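Local structure of 455aa long hypothetical phospho-sugar mutase (Sulfolobus tokodaii, 2F7L) at residues Gly12-Asn15 against Lys16-Pro20; Val377-Lys380 against Pro381-Val385; Ala403-Ile406 against Asp407-Ile411. The protein interconverts the 6-phosphates and 1-phosphates of glucosamine and galactosamine with the help of magnesium, a step towards UDP-N-acetylglucosamine and UDP-N-acetylgalactosamine. One frame throughout, in Å; residues are numbered along the deposited sequence.

Interaction 1: residues Gly12-Asn15 against Lys16-Pro20; sequences GIVN and KELTP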
ATOM      1  N   GLY A  12      14.576   8.510   3.249  1.00 36.71           N
ATOM      2  CA  GLY A  12      15.831   8.289   3.932  1.00 35.32           C
ATOM      3  C   GLY A  12      15.672   8.683   5.376  1.00 34.40           C
ATOM      4  O   GLY A  12      14.615   9.173   5.765  1.00 34.21           O
ATOM      5  N   ILE A  13      16.708   8.463   6.173  1.00 33.09           N
ATOM      6  CA  ILE A  13      16.645   8.820   7.572  1.00 32.51           C
ATOM      7  C   ILE A  13      16.563  10.329   7.637  1.00 32.67           C
ATOM      8  O   ILE A  13      17.382  11.044   7.052  1.00 33.39           O
ATOM      9  CB  ILE A  13      17.873   8.300   8.319  1.00 32.52           C
ATOM     10  CG1 ILE A  13      17.790   6.775   8.383  1.00 32.26           C
ATOM     11  CG2 ILE A  13      17.937   8.881   9.726  1.00 30.77           C
ATOM     12  CD1 ILE A  13      19.081   6.148   8.757  1.00 33.04           C
ATOM     13  N   VAL A  14      15.558  10.813   8.344  1.00 32.20           N
ATOM     14  CA  VAL A  14      15.339  12.237   8.438  1.00 31.74           C
ATOM     15  C   VAL A  14      16.481  12.981   9.120  1.00 32.28           C
ATOM     16  O   VAL A  14      17.012  12.545  10.138  1.00 32.15           O
ATOM     17  CB  VAL A  14      13.989  12.535   9.139  1.00 30.78           C
ATOM     18  CG1 VAL A  14      14.195  12.705  10.637  1.00 29.49           C
ATOM     19  CG2 VAL A  14      13.338  13.756   8.493  1.00 28.85           C
ATOM     20  N   ASN A  15      16.834  14.112   8.515  1.00 32.75           N
ATOM     21  CA  ASN A  15      17.896  15.002   8.948  1.00 32.85           C
ATOM     22  C   ASN A  15      19.284  14.403   8.841  1.00 33.94           C
ATOM     23  O   ASN A  15      20.203  14.828   9.534  1.00 35.34           O
ATOM     24  CB  ASN A  15      17.646  15.513  10.363  1.00 32.38           C
ATOM     25  CG  ASN A  15      17.684  17.029  10.438  1.00 32.13           C
ATOM     26  OD1 ASN A  15      17.664  17.702   9.405  1.00 32.41           O
ATOM     27  ND2 ASN A  15      17.721  17.572  11.649  1.00 30.28           N
ATOM     28  N   LYS A  16      19.439  13.419   7.968  1.00 34.15           N
ATOM     29  CA  LYS A  16      20.742  12.813   7.738  1.00 34.89           C
ATOM     30  C   LYS A  16      20.917  12.581   6.253  1.00 34.89           C
ATOM     31  O   LYS A  16      21.705  13.261   5.610  1.00 35.74           O
ATOM     32  CB  LYS A  16      20.904  11.512   8.514  1.00 35.16           C
ATOM     33  CG  LYS A  16      21.492  11.766   9.872  1.00 37.46           C
ATOM     34  CD  LYS A  16      22.605  10.806  10.201  1.00 38.65           C
ATOM     35  CE  LYS A  16      22.035   9.521  10.732  1.00 41.66           C
ATOM     36  NZ  LYS A  16      21.071   8.940   9.749  1.00 44.42           N
ATOM     37  N   GLU A  17      20.169  11.641   5.702  1.00 34.17           N
ATOM     38  CA  GLU A  17      20.243  11.378   4.287  1.00 33.27           C
ATOM     39  C   GLU A  17      19.162  12.271   3.700  1.00 32.27           C
ATOM     40  O   GLU A  17      19.408  13.018   2.754  1.00 32.69           O
ATOM     41  CB  GLU A  17      19.971   9.897   4.046  1.00 35.85           C
ATOM     42  CG  GLU A  17      20.790   9.030   5.014  1.00 39.70           C
ATOM     43  CD  GLU A  17      20.280   7.594   5.178  1.00 41.88           C
ATOM     44  OE1 GLU A  17      19.080   7.305   4.923  1.00 41.24           O
ATOM     45  OE2 GLU A  17      21.107   6.754   5.597  1.00 43.73           O
ATOM     46  N   LEU A  18      17.959  12.209   4.272  1.00 30.31           N
ATOM     47  CA  LEU A  18      16.866  13.056   3.802  1.00 28.15           C
ATOM     48  C   LEU A  18      17.064  14.336   4.602  1.00 27.43           C
ATOM     49  O   LEU A  18      16.582  14.467   5.715  1.00 27.57           O
ATOM     50  CB  LEU A  18      15.490  12.440   4.132  1.00 26.90           C
ATOM     51  CG  LEU A  18      14.287  13.095   3.436  1.00 25.42           C
ATOM     52  CD1 LEU A  18      14.146  12.490   2.060  1.00 24.65           C
ATOM     53  CD2 LEU A  18      13.008  12.888   4.211  1.00 24.29           C
ATOM     54  N   THR A  19      17.804  15.272   4.041  1.00 26.51           N
ATOM     55  CA  THR A  19      18.079  16.525   4.720  1.00 25.11           C
ATOM     56  C   THR A  19      17.153  17.628   4.216  1.00 25.23           C
ATOM     57  O   THR A  19      16.482  17.487   3.193  1.00 25.16           O
ATOM     58  CB  THR A  19      19.513  16.947   4.450  1.00 24.66           C
ATOM     59  OG1 THR A  19      19.606  17.491   3.125  1.00 25.35           O
ATOM     60  CG2 THR A  19      20.427  15.748   4.541  1.00 22.75           C
ATOM     61  N   PRO A  20      17.110  18.753   4.922  1.00 25.39           N
ATOM     62  CA  PRO A  20      16.234  19.827   4.455  1.00 25.57           C
ATOM     63  C   PRO A  20      16.716  20.308   3.094  1.00 25.63           C
ATOM     64  O   PRO A  20      15.901  20.632   2.238  1.00 25.15           O
ATOM     65  CB  PRO A  20      16.402  20.911   5.516  1.00 25.01           C
ATOM     66  CG  PRO A  20      16.901  20.188   6.690  1.00 25.71           C
ATOM     67  CD  PRO A  20      17.806  19.140   6.154  1.00 25.80           C
TER

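Interaction 2: residues Val377-Lys380 against Pro381-Val385; sequences VDLK and PGLMV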
ATOM      1  N   VAL A 377      18.679 -15.340   0.192  1.00 41.40           N
ATOM      2  CA  VAL A 377      19.988 -15.937  -0.073  1.00 41.33           C
ATOM      3  C   VAL A 377      20.805 -14.952  -0.893  1.00 41.33           C
ATOM      4  O   VAL A 377      20.323 -14.376  -1.868  1.00 40.81           O
ATOM      5  CB  VAL A 377      19.885 -17.335  -0.772  1.00 40.86           C
ATOM      6  CG1 VAL A 377      18.499 -17.527  -1.330  1.00 41.46           C
ATOM      7  CG2 VAL A 377      20.960 -17.485  -1.855  1.00 39.18           C
ATOM      8  N   ASP A 378      22.036 -14.736  -0.448  1.00 42.62           N
ATOM      9  CA  ASP A 378      22.935 -13.791  -1.089  1.00 43.84           C
ATOM     10  C   ASP A 378      23.229 -14.176  -2.503  1.00 44.52           C
ATOM     11  O   ASP A 378      23.234 -15.356  -2.851  1.00 44.06           O
ATOM     12  CB  ASP A 378      24.263 -13.686  -0.351  1.00 44.89           C
ATOM     13  CG  ASP A 378      24.131 -13.088   1.035  1.00 46.51           C
ATOM     14  OD1 ASP A 378      25.181 -12.702   1.595  1.00 49.05           O
ATOM     15  OD2 ASP A 378      23.009 -13.012   1.580  1.00 47.06           O
ATOM     16  N   LEU A 379      23.474 -13.164  -3.323  1.00 45.77           N
ATOM     17  CA  LEU A 379      23.789 -13.405  -4.708  1.00 47.27           C
ATOM     18  C   LEU A 379      25.299 -13.473  -4.764  1.00 48.79           C
ATOM     19  O   LEU A 379      25.978 -12.481  -4.536  1.00 48.58           O
ATOM     20  CB  LEU A 379      23.275 -12.263  -5.584  1.00 46.24           C
ATOM     21  CG  LEU A 379      22.837 -12.684  -6.990  1.00 45.95           C
ATOM     22  CD1 LEU A 379      22.414 -11.473  -7.784  1.00 46.29           C
ATOM     23  CD2 LEU A 379      23.952 -13.406  -7.695  1.00 46.29           C
ATOM     24  N   LYS A 380      25.822 -14.660  -5.036  1.00 51.76           N
ATOM     25  CA  LYS A 380      27.262 -14.857  -5.132  1.00 54.49           C
ATOM     26  C   LYS A 380      27.794 -14.055  -6.326  1.00 55.59           C
ATOM     27  O   LYS A 380      27.123 -13.950  -7.354  1.00 55.21           O
ATOM     28  CB  LYS A 380      27.555 -16.353  -5.308  1.00 55.98           C
ATOM     29  CG  LYS A 380      28.948 -16.679  -5.857  1.00 59.20           C
ATOM     30  CD  LYS A 380      30.075 -16.267  -4.891  1.00 61.36           C
ATOM     31  CE  LYS A 380      31.484 -16.451  -5.485  1.00 62.18           C
ATOM     32  NZ  LYS A 380      31.779 -15.479  -6.588  1.00 62.52           N
ATOM     33  N   PRO A 381      28.989 -13.442  -6.189  1.00 57.06           N
ATOM     34  CA  PRO A 381      29.530 -12.674  -7.318  1.00 58.20           C
ATOM     35  C   PRO A 381      29.847 -13.614  -8.474  1.00 59.31           C
ATOM     36  O   PRO A 381      30.099 -14.804  -8.267  1.00 59.19           O
ATOM     37  CB  PRO A 381      30.784 -12.034  -6.732  1.00 57.73           C
ATOM     38  CG  PRO A 381      30.385 -11.782  -5.316  1.00 57.83           C
ATOM     39  CD  PRO A 381      29.708 -13.098  -4.950  1.00 57.70           C
ATOM     40  N   GLY A 382      29.825 -13.091  -9.692  1.00 60.36           N
ATOM     41  CA  GLY A 382      30.117 -13.942 -10.826  1.00 61.74           C
ATOM     42  C   GLY A 382      29.018 -14.961 -11.042  1.00 62.64           C
ATOM     43  O   GLY A 382      29.259 -16.089 -11.497  1.00 62.92           O
ATOM     44  N   LEU A 383      27.806 -14.549 -10.691  1.00 63.34           N
ATOM     45  CA  LEU A 383      26.613 -15.362 -10.849  1.00 64.42           C
ATOM     46  C   LEU A 383      25.544 -14.348 -11.210  1.00 65.47           C
ATOM     47  O   LEU A 383      25.309 -13.401 -10.456  1.00 65.53           O
ATOM     48  CB  LEU A 383      26.266 -16.070  -9.538  1.00 64.33           C
ATOM     49  CG  LEU A 383      25.105 -17.072  -9.536  1.00 64.87           C
ATOM     50  CD1 LEU A 383      25.160 -17.974 -10.761  1.00 64.63           C
ATOM     51  CD2 LEU A 383      25.174 -17.906  -8.257  1.00 65.03           C
ATOM     52  N   MET A 384      24.924 -14.508 -12.376  1.00 66.63           N
ATOM     53  CA  MET A 384      23.893 -13.561 -12.782  1.00 67.18           C
ATOM     54  C   MET A 384      22.504 -14.100 -12.485  1.00 66.84           C
ATOM     55  O   MET A 384      22.182 -15.261 -12.773  1.00 66.82           O
ATOM     56  CB  MET A 384      24.014 -13.214 -14.269  1.00 68.76           C
ATOM     57  CG  MET A 384      23.909 -11.698 -14.561  1.00 70.89           C
ATOM     58  SD  MET A 384      22.427 -10.844 -13.843  1.00 72.83           S
ATOM     59  CE  MET A 384      23.134 -10.092 -12.301  1.00 70.77           C
ATOM     60  N   VAL A 385      21.691 -13.241 -11.885  1.00 66.09           N
ATOM     61  CA  VAL A 385      20.333 -13.591 -11.532  1.00 65.55           C
ATOM     62  C   VAL A 385      19.600 -14.180 -12.739  1.00 65.36           C
ATOM     63  O   VAL A 385      18.767 -15.079 -12.596  1.00 64.71           O
ATOM     64  CB  VAL A 385      19.598 -12.351 -11.014  1.00 65.33           C
ATOM     65  CG1 VAL A 385      19.756 -11.226 -11.999  1.00 65.68           C
ATOM     66  CG2 VAL A 385      18.135 -12.658 -10.801  1.00 65.78           C
TER

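Interaction 3: residues Ala403-Ile406 against Asp407-Ile411; sequences AITI and DGVKI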
ATOM      1  N   ALA A 403       4.114 -20.808 -15.703  1.00 44.79           N
ATOM      2  CA  ALA A 403       5.109 -19.859 -15.269  1.00 43.43           C
ATOM      3  C   ALA A 403       4.807 -18.401 -15.590  1.00 42.44           C
ATOM      4  O   ALA A 403       4.222 -18.077 -16.635  1.00 41.48           O
ATOM      5  CB  ALA A 403       6.455 -20.243 -15.845  1.00 43.70           C
ATOM      6  N   ILE A 404       5.231 -17.529 -14.673  1.00 40.41           N
ATOM      7  CA  ILE A 404       5.048 -16.097 -14.820  1.00 38.84           C
ATOM      8  C   ILE A 404       6.367 -15.413 -14.547  1.00 38.08           C
ATOM      9  O   ILE A 404       6.848 -15.396 -13.420  1.00 38.79           O
ATOM     10  CB  ILE A 404       3.974 -15.583 -13.858  1.00 37.33           C
ATOM     11  CG1 ILE A 404       2.700 -16.399 -14.075  1.00 37.13           C
ATOM     12  CG2 ILE A 404       3.718 -14.110 -14.104  1.00 35.22           C
ATOM     13  CD1 ILE A 404       1.571 -16.074 -13.141  1.00 38.92           C
ATOM     14  N   THR A 405       6.962 -14.854 -15.586  1.00 37.00           N
ATOM     15  CA  THR A 405       8.242 -14.196 -15.415  1.00 36.08           C
ATOM     16  C   THR A 405       8.181 -12.686 -15.583  1.00 36.92           C
ATOM     17  O   THR A 405       9.185 -12.056 -15.936  1.00 37.40           O
ATOM     18  CB  THR A 405       9.291 -14.759 -16.389  1.00 34.31           C
ATOM     19  OG1 THR A 405       8.887 -14.480 -17.725  1.00 33.35           O
ATOM     20  CG2 THR A 405       9.438 -16.248 -16.211  1.00 31.87           C
ATOM     21  N   ILE A 406       7.019 -12.096 -15.316  1.00 37.14           N
ATOM     22  CA  ILE A 406       6.881 -10.647 -15.437  1.00 37.65           C
ATOM     23  C   ILE A 406       7.745  -9.921 -14.381  1.00 38.47           C
ATOM     24  O   ILE A 406       7.998  -8.724 -14.487  1.00 39.73           O
ATOM     25  CB  ILE A 406       5.399 -10.209 -15.269  1.00 36.96           C
ATOM     26  CG1 ILE A 406       5.262  -8.701 -15.489  1.00 36.35           C
ATOM     27  CG2 ILE A 406       4.899 -10.551 -13.877  1.00 36.79           C
ATOM     28  CD1 ILE A 406       5.302  -8.261 -16.939  1.00 35.09           C
ATOM     29  N   ASP A 407       8.195 -10.649 -13.364  1.00 38.61           N
ATOM     30  CA  ASP A 407       9.015 -10.077 -12.296  1.00 38.06           C
ATOM     31  C   ASP A 407       9.605 -11.224 -11.471  1.00 37.79           C
ATOM     32  O   ASP A 407       8.982 -11.723 -10.535  1.00 37.37           O
ATOM     33  CB  ASP A 407       8.155  -9.171 -11.412  1.00 37.54           C
ATOM     34  CG  ASP A 407       8.939  -8.544 -10.285  1.00 37.08           C
ATOM     35  OD1 ASP A 407      10.185  -8.544 -10.342  1.00 37.15           O
ATOM     36  OD2 ASP A 407       8.312  -8.031  -9.343  1.00 37.82           O
ATOM     37  N   GLY A 408      10.820 -11.621 -11.818  1.00 37.13           N
ATOM     38  CA  GLY A 408      11.429 -12.739 -11.134  1.00 37.02           C
ATOM     39  C   GLY A 408      10.848 -13.969 -11.815  1.00 36.97           C
ATOM     40  O   GLY A 408      10.684 -13.987 -13.038  1.00 36.33           O
ATOM     41  N   VAL A 409      10.527 -14.996 -11.032  1.00 36.68           N
ATOM     42  CA  VAL A 409       9.942 -16.200 -11.588  1.00 36.01           C
ATOM     43  C   VAL A 409       8.961 -16.810 -10.625  1.00 35.55           C
ATOM     44  O   VAL A 409       9.319 -17.252  -9.548  1.00 35.23           O
ATOM     45  CB  VAL A 409      11.008 -17.247 -11.941  1.00 37.04           C
ATOM     46  CG1 VAL A 409      10.355 -18.626 -12.136  1.00 36.41           C
ATOM     47  CG2 VAL A 409      11.741 -16.821 -13.219  1.00 36.53           C
ATOM     48  N   LYS A 410       7.703 -16.812 -11.028  1.00 36.23           N
ATOM     49  CA  LYS A 410       6.650 -17.379 -10.206  1.00 36.70           C
ATOM     50  C   LYS A 410       6.163 -18.630 -10.884  1.00 37.33           C
ATOM     51  O   LYS A 410       5.896 -18.632 -12.091  1.00 37.83           O
ATOM     52  CB  LYS A 410       5.460 -16.429 -10.067  1.00 35.93           C
ATOM     53  CG  LYS A 410       4.415 -16.946  -9.097  1.00 35.53           C
ATOM     54  CD  LYS A 410       3.071 -16.313  -9.343  1.00 36.12           C
ATOM     55  CE  LYS A 410       2.047 -16.759  -8.308  1.00 36.04           C
ATOM     56  NZ  LYS A 410       2.339 -16.224  -6.944  1.00 36.87           N
ATOM     57  N   ILE A 411       6.059 -19.699 -10.113  1.00 37.45           N
ATOM     58  CA  ILE A 411       5.563 -20.929 -10.663  1.00 37.57           C
ATOM     59  C   ILE A 411       4.353 -21.379  -9.898  1.00 38.18           C
ATOM     60  O   ILE A 411       4.354 -21.421  -8.675  1.00 38.33           O
ATOM     61  CB  ILE A 411       6.630 -22.002 -10.663  1.00 36.98           C
ATOM     62  CG1 ILE A 411       7.616 -21.670 -11.778  1.00 35.87           C
ATOM     63  CG2 ILE A 411       6.001 -23.383 -10.842  1.00 36.67           C
ATOM     64  CD1 ILE A 411       8.251 -22.843 -12.371  1.00 36.48           C
TER

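Interaction 1: residues Gly12-Asn15 against Lys16-Pro20
The carbonyl O of Ile13 is where three backbone N-H groups converge, those of Lys16, Glu17 and Leu18, at 3.3, 3.2 and 3.1 Å from it. They close a tight turn that takes the chain from edge strand 10-13 of the alpha/beta/alpha domain I into helix 20-34. Val14 and Asn15 take the two inner positions of a type II beta turn, Asn15 with the positive phi expected there. Of the three donors, Glu17 N lies in the carbonyl plane, while Lys16 N and Leu18 N approach from opposite sides of it. In return, Asn15 N donates to Leu18 O at 2.8 Å.

Side chains work on the other end of Ile13. Glu17 swings CG beside its own backbone N (chi1 -47°) and then runs out extended, which brings OE1 to Ile13 N at 2.9 Å in a nearly straight bond (174°), although the N-H comes in well above the carboxylate plane. Lys16 bends back beside Ile13, with NZ nearest to CG2. Without the branched chain of Ile13, as with an alanine here, the curled end of Lys16 is likely to lose the surface it lies along and turn more freely.

Farther out, Leu18 and Val14 both rest on Leu53 of helix 50-63, and Gly12 pairs with Asn104 of strand 103-109. Thr19 is the N-cap of the helix: OG1 bonds to Leu22 N and also to Glu21 OE1. Just beside that cap, Asn15 OD1 sits 3.6 Å from Pro20 CD.

Interaction 2: residues Val377-Lys380 against Pro381-Val385
Lys380 NZ bonds to the carbonyl O of the next residue, Pro381, at 2.5 Å as modelled, which is very short, and the length is doubtful at this resolution. The residues round it form the reversal between strand 371-378, an edge strand of the antiparallel sheet of the C-terminal domain, and helix 385-396. Its bend is a beta turn from Lys380 to Leu383, of roughly type II, with Pro381 and Gly382 inside. Proline suits the first inner position, with phi near -66°, and glycine the second, where phi is positive.

The lysine reaches its neighbour by folding over. CG stands anti to the backbone N (chi1 162°), and bends at chi2 and chi4 carry the chain across the proline at about a right angle, with Lys380 CD against Pro381 CD and NZ turned back to Pro381 O. All of this lies on the protein surface, where Lys380, Pro381 and Gly382 are exposed.

Inside the bend, leucine side chains lie against each other and against backbone carbonyls. Leu383 points back at the residues before the turn: its CB lies by Lys380 O, and its CD2 is 4.1 Å from Lys380 CB. Leu379 comes from the strand side and lays its CD2 branch against Leu383 CB at 4.0 Å. Leu379 also packs on Ile429 of the adjoining strand 428-435 and on Lys422 of the strand beyond it, while its backbone pairs with Pro427, which ties the turn to the sheet. Met384 is the N-cap residue of the helix, and Val385 is its first residue; there the other branch, Leu379 CD1, lies 4.4 Å from Val385 CB.

Interaction 3: residues Ala403-Ile406 against Asp407-Ile411
Ile404 and Lys410 face each other in the hydrogen-bonded pair of a beta hairpin, strands 402-404 and 409-413, at one edge of the antiparallel sheet of the C-terminal domain. Ile404 N to Lys410 O and Lys410 N to Ile404 O are both 2.9 Å. On this face the two side chains run side by side, Ile404 CD1 meeting Lys410 CD at 4.1 Å. CG of the lysine is anti to the backbone N (chi1 -174°), and its chain stays extended until chi4, where it bends towards the carbonyls of Val285 and Ser287 and makes a cation-pi contact with Trp304.

On the other face, Ala403 CB and Ile411 CG1 only just touch at 4.5 Å, and Thr405 CG2 rests on Val409 CG2 at 3.8 Å. Here burial is uneven: Val409 and Ile411 are buried against helix 385-396, whereas the looser side is at Ala403, Thr405 and Ile406, all exposed. No conventional hydrogen bond is made across the turn, where Thr405 CA and Gly408 O make a CA-H...O contact, and Gly408 takes backbone angles that only glycine adopts readily.

Asp407 OD1 makes a salt bridge to Arg421, and OD2 accepts from Val307 N. With Lys410 buried, its ammonium is probably stabilised by the two carbonyls and the indole. Polar bonds thus tie the hairpin both to its own sheet, through Arg421, and to domain III, through Val285, Ser287 and Val307.

Interactions 2 and 3 belong to the same five-stranded sheet of the C-terminal domain: interaction 2 leaves it at edge strand 371-378, and interaction 3 is the hairpin at the opposite edge. Their centres are 18 Å apart and their nearest atoms about 7 Å, without touching. Helix 385-396, which starts at the end of interaction 2, covers one face of the hairpin. Interaction 1 stands apart in domain I, its centre 31 Å from that of interaction 2 and 36 Å from that of interaction 3. It alone lies near the active site, Gly12 being about 11 Å from the side chain of Ser97, by analogy with relatives the residue phosphorylated in catalysis that binds magnesium through its phosphate, unmodified here.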